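Local coordinates for protein tautomerase (Bordetella trematum, PDB 6VVR) that belongs to the tautomerase superfamily and assembles as a trimer of chains with two beta-alpha-beta units each, at residues L3-M8 with A40-Y45; M60-V65 with R99-D104. One frame throughout, in Å; residues are numbered along the deposited sequence.

Contact 1 (L3-M8 with A40-Y45); sequences LNVHIM and AILQEY
His6 ND1 and Tyr45 OH share the shortest direct hydrogen bond between side chains of this strand pair, 2.7 Å; either could be the donor. The two side chains run alongside each other and point the same way. Their rings meet rim to rim, with planes at 46°, so neither stacks on the other. His6 CG and Tyr45 CG both stand anti to their carbonyl carbons, and the end of the tyrosine leans back toward strand 2-8. Tyr45 CE1 closes on His6 CB at 3.5 Å. On the far side of the imidazole, His6 NE2 donates to Asn4 OD1 at 2.9 Å. That bond is nearly straight at 170°, lies in the ring plane and uses a lone pair of the amide oxygen. The ring is thus gripped at both nitrogens, which fixes its rotation.

Five backbone bonds join the parallel strands. Val5 N to Ile41 O is 2.8 Å, and Val5 O accepts from Gln43 N. Ile7 repeats the pattern with Gln43 O and Tyr45 N. At the C-terminal end of the pair, one water donates to both Met8 O and Glu44 OE2; that carboxylate oxygen also forms a salt bridge with Lys16.

The face bearing Leu3, Val5, Ile7, Ala40 and Leu42 is mostly apolar, with Glu44 at its end. Ile7 CG1 takes the crowded position between backbone N and carbonyl carbon (chi1 64°) and meets Leu42 CD1 at 3.7 Å. The two side chains cross at about a right angle. Leu3 and Ala40 meet through their CB atoms.

This is the parallel pair of a beta-alpha-beta unit. Helix 13-31 packs on this face through Val27, Leu23 and Lys16. Strand 61-68 flanks strand 2-8, while Ala40 and Ile41 pair antiparallel with a strand of the second subunit.

Contact 2 (M60-V65 with R99-D104); sequences MALVNV and RVVLRD
Arg103 CG stands anti to its carbonyl carbon (chi1 -49°), and the side chain then runs extended from CG to NE. This carries the guanidinium back along the sheet to Asn64. Asn64 CG is also anti to its carbonyl carbon, at chi1 -66°. The two side chains cross obliquely, with amide and guanidinium planes 51° apart. Arg103 NH1 comes to 3.4 Å from Asn64 CG as a close contact. Asn64 ND2 is hydrogen-bonded to Asn4 OD1 of the adjacent strand 2-8. The amide oxygen, Asn64 OD1, lies beside Val101 CB at 3.7 Å. Leu62 CG is anti to its backbone N, which brings CD1 across Arg99 to within 3.9 Å of Arg99 CB. The same methyl also reaches Val101 CG2.

On the other face, Val65 and Leu102 lie side by side and point the same way. Leu102 CD2 touches Val65 CB at 3.6 Å.

The backbones form a parallel ladder in which Leu62 faces Arg99 and Val65 faces Leu102. Five hydrogen bonds alternate along it. Arg103 N to Val65 O is the shortest, at 2.7 Å, and runs nearly along the C=O axis. At the other end Arg99 N sits above the carbonyl plane of Ala61. This is the parallel pair of the second beta-alpha-beta unit.

Val63, Val65, Val100 and Leu102 make one face apolar, and helix 73-91 packs on it through Val87, Leu83 and Ile80. The opposite side holds polar groups among aliphatic ones. Arg103 NH2 forms a salt bridge with Asp66, and NH1 forms one with Asp66 of the third subunit. Arg103 of each neighbouring subunit also comes close. The aspartates probably offset this gathering of like charge, so the buried arginine links its own strand pair to the trimer interface.

How the contacts relate
From the N terminus, strand 2-8 leads into helix 13-31 and then strand 39-45. Contact 1 closes this first beta-alpha-beta loop. The chain next passes through the short strands 50-52 and 55-56. Strand 61-68, helix 73-91 and strand 98-105 follow, and contact 2 closes that second unit. The loops lie in series; they neither nest nor cross. The units join through the antiparallel neighbours 2-8 and 61-68, where His6 N lies 2.8 Å from Leu62 O, a probable hydrogen bond. One four-stranded sheet results, with strands 39-45 and 98-105 outermost within the chain. Both contacts also touch the third subunit.

Contact 1 (L3-M8 with A40-Y45)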
# COMPACT_ATOMS: atom_id res chain seq x y z
N LEU A 3 -7.70 -3.57 -5.27
CA LEU A 3 -6.83 -2.72 -6.06
C LEU A 3 -6.76 -1.33 -5.46
O LEU A 3 -7.79 -0.75 -5.10
CB LEU A 3 -7.31 -2.61 -7.51
CG LEU A 3 -7.01 -3.76 -8.48
CD1 LEU A 3 -7.67 -5.06 -8.04
CD2 LEU A 3 -7.45 -3.38 -9.88
N ASN A 4 -5.56 -0.78 -5.36
CA ASN A 4 -5.42 0.65 -5.10
C ASN A 4 -4.58 1.23 -6.22
O ASN A 4 -3.50 0.71 -6.53
CB ASN A 4 -4.86 0.95 -3.71
CG ASN A 4 -3.62 0.19 -3.38
OD1 ASN A 4 -2.51 0.72 -3.49
ND2 ASN A 4 -3.78 -1.05 -2.94
N VAL A 5 -5.10 2.29 -6.83
CA VAL A 5 -4.63 2.80 -8.11
C VAL A 5 -4.15 4.23 -7.92
O VAL A 5 -4.79 5.03 -7.22
CB VAL A 5 -5.75 2.75 -9.17
CG1 VAL A 5 -5.20 3.14 -10.54
CG2 VAL A 5 -6.36 1.37 -9.17
N HIS A 6 -3.04 4.56 -8.56
CA HIS A 6 -2.32 5.80 -8.31
C HIS A 6 -2.01 6.43 -9.66
O HIS A 6 -1.31 5.81 -10.46
CB HIS A 6 -1.05 5.50 -7.52
CG HIS A 6 -1.30 4.71 -6.27
ND1 HIS A 6 -1.45 5.30 -5.03
CD2 HIS A 6 -1.48 3.38 -6.08
CE1 HIS A 6 -1.69 4.37 -4.13
NE2 HIS A 6 -1.72 3.19 -4.73
N ILE A 7 -2.58 7.61 -9.92
CA ILE A 7 -2.48 8.23 -11.24
C ILE A 7 -2.11 9.69 -11.06
O ILE A 7 -2.21 10.26 -9.97
CB ILE A 7 -3.78 8.10 -12.06
CG1 ILE A 7 -4.93 8.83 -11.39
CG2 ILE A 7 -4.13 6.63 -12.28
CD1 ILE A 7 -6.19 8.90 -12.25
N MET A 8 -1.67 10.30 -12.16
CA MET A 8 -1.35 11.72 -12.15
C MET A 8 -2.64 12.53 -12.13
O MET A 8 -3.66 12.14 -12.71
CB MET A 8 -0.51 12.09 -13.37
CG MET A 8 0.76 11.28 -13.54
SD MET A 8 1.72 11.26 -12.02
CE MET A 8 2.16 12.99 -11.85
N ALA A 40 -11.70 -1.48 -6.20
CA ALA A 40 -10.60 -0.61 -6.59
C ALA A 40 -10.85 0.79 -6.06
O ALA A 40 -11.98 1.29 -6.12
CB ALA A 40 -10.39 -0.59 -8.11
N ILE A 41 -9.80 1.41 -5.53
CA ILE A 41 -9.87 2.78 -5.04
C ILE A 41 -8.73 3.55 -5.68
O ILE A 41 -7.66 2.99 -5.94
CB ILE A 41 -9.82 2.86 -3.49
CG1 ILE A 41 -8.47 2.37 -2.94
CG2 ILE A 41 -10.92 2.00 -2.89
CD1 ILE A 41 -8.43 2.34 -1.40
N LEU A 42 -8.97 4.84 -5.91
CA LEU A 42 -8.12 5.67 -6.75
C LEU A 42 -7.59 6.87 -5.98
O LEU A 42 -8.30 7.47 -5.16
CB LEU A 42 -8.91 6.15 -7.97
CG LEU A 42 -8.25 7.06 -9.00
CD1 LEU A 42 -7.01 6.42 -9.57
CD2 LEU A 42 -9.25 7.34 -10.10
N GLN A 43 -6.34 7.23 -6.27
CA GLN A 43 -5.72 8.45 -5.75
C GLN A 43 -4.95 9.16 -6.85
O GLN A 43 -4.31 8.50 -7.68
CB GLN A 43 -4.77 8.16 -4.60
CG GLN A 43 -5.32 8.59 -3.27
CD GLN A 43 -4.74 7.79 -2.13
OE1 GLN A 43 -3.76 7.06 -2.31
NE2 GLN A 43 -5.34 7.92 -0.96
N GLU A 44 -4.98 10.50 -6.82
CA GLU A 44 -4.31 11.34 -7.80
C GLU A 44 -3.10 12.03 -7.18
O GLU A 44 -3.12 12.43 -6.02
CB GLU A 44 -5.22 12.45 -8.35
CG GLU A 44 -6.52 12.06 -8.97
CD GLU A 44 -7.14 13.29 -9.62
OE1 GLU A 44 -7.12 14.38 -9.00
OE2 GLU A 44 -7.60 13.19 -10.77
N TYR A 45 -2.05 12.23 -7.99
CA TYR A 45 -0.81 12.84 -7.53
C TYR A 45 -0.45 14.04 -8.40
O TYR A 45 -0.49 13.95 -9.63
CB TYR A 45 0.35 11.85 -7.55
CG TYR A 45 0.13 10.70 -6.61
CD1 TYR A 45 -0.79 9.71 -6.91
CD2 TYR A 45 0.80 10.64 -5.39
CE1 TYR A 45 -1.02 8.68 -6.03
CE2 TYR A 45 0.58 9.60 -4.51
CZ TYR A 45 -0.33 8.62 -4.84
OH TYR A 45 -0.57 7.58 -3.97
O HOH W 1 -6.28 12.49 -12.81

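Contact 2 (M60-V65 with R99-D104)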
# COMPACT_ATOMS: atom_id res chain seq x y z
N MET A 60 3.40 8.78 -14.39
CA MET A 60 3.34 7.38 -14.00
C MET A 60 1.89 7.02 -13.70
O MET A 60 1.05 7.88 -13.42
CB MET A 60 4.22 7.08 -12.78
CG MET A 60 3.78 7.72 -11.47
SD MET A 60 2.56 6.71 -10.59
CE MET A 60 1.49 8.00 -9.94
N ALA A 61 1.62 5.72 -13.77
CA ALA A 61 0.43 5.14 -13.16
C ALA A 61 0.87 3.86 -12.48
O ALA A 61 1.82 3.20 -12.91
CB ALA A 61 -0.68 4.86 -14.18
N LEU A 62 0.19 3.53 -11.39
CA LEU A 62 0.54 2.37 -10.59
C LEU A 62 -0.73 1.68 -10.13
O LEU A 62 -1.62 2.32 -9.57
CB LEU A 62 1.38 2.78 -9.38
CG LEU A 62 1.70 1.65 -8.40
CD1 LEU A 62 2.65 0.62 -9.05
CD2 LEU A 62 2.29 2.21 -7.11
N VAL A 63 -0.82 0.37 -10.37
CA VAL A 63 -1.92 -0.46 -9.88
C VAL A 63 -1.33 -1.47 -8.90
O VAL A 63 -0.55 -2.34 -9.31
CB VAL A 63 -2.68 -1.16 -11.01
CG1 VAL A 63 -3.86 -1.96 -10.46
CG2 VAL A 63 -3.18 -0.15 -12.07
N ASN A 64 -1.69 -1.35 -7.63
CA ASN A 64 -1.33 -2.34 -6.62
C ASN A 64 -2.50 -3.28 -6.39
O ASN A 64 -3.62 -2.83 -6.14
CB ASN A 64 -0.96 -1.65 -5.30
CG ASN A 64 0.29 -0.81 -5.41
OD1 ASN A 64 1.21 -1.14 -6.17
ND2 ASN A 64 0.34 0.28 -4.65
N VAL A 65 -2.23 -4.59 -6.44
CA VAL A 65 -3.25 -5.62 -6.32
C VAL A 65 -2.90 -6.52 -5.15
O VAL A 65 -1.86 -7.20 -5.17
CB VAL A 65 -3.37 -6.47 -7.60
CG1 VAL A 65 -4.53 -7.46 -7.46
CG2 VAL A 65 -3.52 -5.58 -8.83
N ARG A 99 2.86 0.70 -14.16
CA ARG A 99 3.37 -0.46 -13.44
C ARG A 99 2.23 -1.13 -12.69
O ARG A 99 1.32 -0.45 -12.20
CB ARG A 99 4.48 -0.07 -12.46
CG ARG A 99 5.80 0.34 -13.12
CD ARG A 99 6.39 -0.77 -13.98
NE ARG A 99 7.67 -0.36 -14.58
CZ ARG A 99 7.78 0.32 -15.72
NH1 ARG A 99 8.99 0.65 -16.18
NH2 ARG A 99 6.70 0.68 -16.40
N VAL A 100 2.29 -2.46 -12.60
CA VAL A 100 1.33 -3.27 -11.85
C VAL A 100 2.11 -4.13 -10.88
O VAL A 100 3.09 -4.77 -11.28
CB VAL A 100 0.48 -4.17 -12.76
CG1 VAL A 100 -0.52 -4.98 -11.92
CG2 VAL A 100 -0.23 -3.36 -13.82
N VAL A 101 1.68 -4.17 -9.62
CA VAL A 101 2.31 -4.99 -8.58
C VAL A 101 1.25 -5.90 -7.99
O VAL A 101 0.18 -5.42 -7.57
CB VAL A 101 2.93 -4.12 -7.47
CG1 VAL A 101 3.57 -5.01 -6.40
CG2 VAL A 101 3.92 -3.14 -8.07
N LEU A 102 1.53 -7.20 -7.96
CA LEU A 102 0.64 -8.17 -7.34
C LEU A 102 1.25 -8.60 -6.01
O LEU A 102 2.44 -8.93 -5.95
CB LEU A 102 0.43 -9.40 -8.22
CG LEU A 102 0.05 -9.19 -9.69
CD1 LEU A 102 -0.16 -10.54 -10.37
CD2 LEU A 102 -1.21 -8.31 -9.83
N ARG A 103 0.45 -8.57 -4.96
CA ARG A 103 0.86 -9.08 -3.65
C ARG A 103 0.02 -10.31 -3.35
O ARG A 103 -1.19 -10.19 -3.12
CB ARG A 103 0.72 -8.01 -2.58
CG ARG A 103 1.33 -6.68 -2.98
CD ARG A 103 1.74 -5.86 -1.77
NE ARG A 103 2.08 -4.50 -2.16
CZ ARG A 103 1.19 -3.52 -2.31
NH1 ARG A 103 1.61 -2.30 -2.65
NH2 ARG A 103 -0.10 -3.75 -2.11
N ASP A 104 0.65 -11.49 -3.40
CA ASP A 104 -0.03 -12.74 -3.08
C ASP A 104 -0.30 -12.78 -1.58
O ASP A 104 0.64 -12.76 -0.78
CB ASP A 104 0.84 -13.93 -3.49
CG ASP A 104 0.41 -14.57 -4.80
OD1 ASP A 104 -0.60 -14.14 -5.40
OD2 ASP A 104 1.08 -15.53 -5.23